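Local structure of ALKF (Bacillus cereus, 3ZBO) at residues A106-S112 against W140-R145. The protein is of unknown function but is related to the HEAT-like repeat DNA glycosylases and has affinity for branched DNA structures. Residues are numbered along the deposited sequence; the frame is centred on the assembly and turned at random. Where two conformers were deposited one is given.
Sequences AVTLSES and WLLGNR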
loop_
_atom_site.group_PDB
_atom_site.type_symbol
_atom_site.label_atom_id
_atom_site.label_comp_id
_atom_site.label_asym_id
_atom_site.label_seq_id
_atom_site.Cartn_x
_atom_site.Cartn_y
_atom_site.Cartn_z
ATOM N N ALA A 106 -4.742 1.188 0.730
ATOM C CA ALA A 106 -4.433 -0.057 1.483
ATOM C C ALA A 106 -3.912 0.305 2.887
ATOM O O ALA A 106 -4.151 -0.484 3.827
ATOM C CB ALA A 106 -3.358 -0.824 0.724
ATOM N N VAL A 107 -3.162 1.416 3.029
ATOM C CA VAL A 107 -2.601 1.698 4.350
ATOM C C VAL A 107 -3.766 2.201 5.251
ATOM O O VAL A 107 -3.832 1.732 6.414
ATOM C CB VAL A 107 -1.502 2.742 4.222
ATOM C CG1 VAL A 107 -0.972 3.109 5.623
ATOM C CG2 VAL A 107 -0.332 2.305 3.350
ATOM N N THR A 108 -4.639 3.068 4.754
ATOM C CA THR A 108 -5.799 3.477 5.555
ATOM C C THR A 108 -6.636 2.242 5.941
ATOM O O THR A 108 -7.004 2.055 7.067
ATOM C CB THR A 108 -6.591 4.429 4.751
ATOM O OG1 THR A 108 -5.763 5.578 4.462
ATOM C CG2 THR A 108 -7.790 4.950 5.554
ATOM N N LEU A 109 -6.816 1.342 4.967
ATOM C CA LEU A 109 -7.568 0.077 5.270
ATOM C C LEU A 109 -6.915 -0.767 6.352
ATOM O O LEU A 109 -7.609 -1.348 7.208
ATOM C CB LEU A 109 -7.802 -0.725 3.968
ATOM C CG LEU A 109 -8.563 -2.077 4.111
ATOM C CD1 LEU A 109 -10.021 -1.758 4.628
ATOM C CD2 LEU A 109 -8.610 -2.795 2.791
ATOM N N SER A 110 -5.572 -0.834 6.327
ATOM C CA SER A 110 -4.857 -1.662 7.332
ATOM C C SER A 110 -5.052 -1.120 8.742
ATOM O O SER A 110 -4.740 -1.870 9.682
ATOM C CB SER A 110 -3.323 -1.747 6.941
ATOM O OG SER A 110 -2.716 -0.513 7.244
ATOM N N GLU A 111 -5.548 0.110 8.857
ATOM C CA GLU A 111 -5.736 0.751 10.178
ATOM C C GLU A 111 -7.200 0.692 10.597
ATOM O O GLU A 111 -7.549 1.247 11.654
ATOM C CB GLU A 111 -5.250 2.193 10.120
ATOM C CG GLU A 111 -3.682 2.330 10.032
ATOM C CD GLU A 111 -2.978 1.734 11.248
ATOM O OE1 GLU A 111 -3.509 1.886 12.375
ATOM O OE2 GLU A 111 -1.905 1.110 11.088
ATOM N N SER A 112 -8.036 0.056 9.775
ATOM C CA SER A 112 -9.441 -0.063 10.087
ATOM C C SER A 112 -9.691 -1.340 10.877
ATOM O O SER A 112 -8.809 -2.160 11.086
ATOM C CB SER A 112 -10.211 -0.113 8.759
ATOM O OG SER A 112 -10.145 -1.420 8.276
ATOM N N TRP A 140 0.798 -4.588 5.028
ATOM C CA TRP A 140 0.817 -3.611 6.099
ATOM C C TRP A 140 0.271 -4.232 7.356
ATOM O O TRP A 140 0.797 -3.911 8.455
ATOM C CB TRP A 140 -0.026 -2.354 5.726
ATOM C CG TRP A 140 0.339 -1.848 4.334
ATOM C CD1 TRP A 140 -0.603 -1.342 3.452
ATOM C CD2 TRP A 140 1.606 -1.815 3.629
ATOM N NE1 TRP A 140 -0.004 -0.968 2.253
ATOM C CE2 TRP A 140 1.317 -1.319 2.299
ATOM C CE3 TRP A 140 2.948 -2.271 3.917
ATOM C CZ2 TRP A 140 2.313 -1.106 1.348
ATOM C CZ3 TRP A 140 3.904 -2.099 2.988
ATOM C CH2 TRP A 140 3.605 -1.541 1.667
ATOM N N LEU A 141 -0.737 -5.098 7.241
ATOM C CA LEU A 141 -1.282 -5.760 8.474
ATOM C C LEU A 141 -0.228 -6.671 9.094
ATOM O O LEU A 141 -0.072 -6.694 10.348
ATOM C CB LEU A 141 -2.460 -6.644 8.076
ATOM C CG LEU A 141 -3.721 -5.911 7.702
ATOM C CD1 LEU A 141 -4.646 -6.956 7.199
ATOM C CD2 LEU A 141 -4.309 -5.173 8.892
ATOM N N LEU A 142 0.538 -7.386 8.287
ATOM C CA LEU A 142 1.561 -8.337 8.880
ATOM C C LEU A 142 2.619 -7.522 9.612
ATOM O O LEU A 142 3.268 -8.073 10.519
ATOM C CB LEU A 142 2.166 -9.098 7.747
ATOM C CG LEU A 142 1.258 -10.157 7.214
ATOM C CD1 LEU A 142 1.737 -10.686 5.840
ATOM C CD2 LEU A 142 0.986 -11.346 8.220
ATOM N N GLY A 143 2.755 -6.191 9.328
ATOM C CA GLY A 143 3.663 -5.350 10.159
ATOM C C GLY A 143 3.047 -4.611 11.331
ATOM O O GLY A 143 3.795 -4.077 12.209
ATOM N N ASN A 144 1.723 -4.514 11.389
ATOM C CA ASN A 144 1.103 -3.802 12.501
ATOM C C ASN A 144 0.136 -4.682 13.295
ATOM O O ASN A 144 -0.666 -4.170 14.071
ATOM C CB ASN A 144 0.432 -2.518 12.025
ATOM C CG ASN A 144 0.150 -1.558 13.172
ATOM O OD1 ASN A 144 0.906 -1.496 14.146
ATOM N ND2 ASN A 144 -0.916 -0.814 13.052
ATOM N N ARG A 145 0.290 -6.011 13.152
ATOM C CA ARG A 145 -0.615 -6.891 13.905
ATOM C C ARG A 145 0.213 -8.028 14.431
ATOM O O ARG A 145 1.183 -8.510 13.845
ATOM C CB ARG A 145 -1.740 -7.491 13.024
ATOM C CG ARG A 145 -2.720 -6.501 12.363
ATOM C CD ARG A 145 -3.647 -5.784 13.249
ATOM N NE ARG A 145 -4.265 -4.739 12.405
ATOM C CZ ARG A 145 -5.419 -4.176 12.631
ATOM N NH1 ARG A 145 -6.136 -4.518 13.724
ATOM N NH2 ARG A 145 -5.871 -3.308 11.754
#
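Arg-145, following on helix 128-144, reaches across to the last turn of helix 98-110, where its NH2 donates to two main-chain carbonyls, Ser-110 O at 2.8 Å and Ser-112 O at 3.2 Å. Both oxygens lie close to the guanidinium plane, but the two approaches differ: NH2 sits in the carbonyl plane of Ser-112 and 36° above that of Ser-110. One nitrogen thus serves two carbonyls two residues apart. Leu-141 CD2 also packs on Ser-110 O, and the hydroxyl of Ser-110 turns back on its own helix, OG donating to Val-107 O at 2.6 Å. Ser-110 CB meets Trp-140 CB at 3.6 Å. With CG beside the backbone N (chi1 -49°), Trp-140 sends its indole toward Ala-106 and Val-107; Val-107 CG2 lies over the five-membered ring in a CH-pi contact, 3.9 Å from the centroid, and Ala-106 O comes to the ring edge. The indole NE1 is hydrogen-bonded to Asp-102 O, one turn before Ala-106 in helix 98-110. The segments 106-110 and 140-144 run at 39° to each other, their axes 9.9 Å apart at the closest, a packing consistent with the stacked helices of the HEAT-like repeat fold.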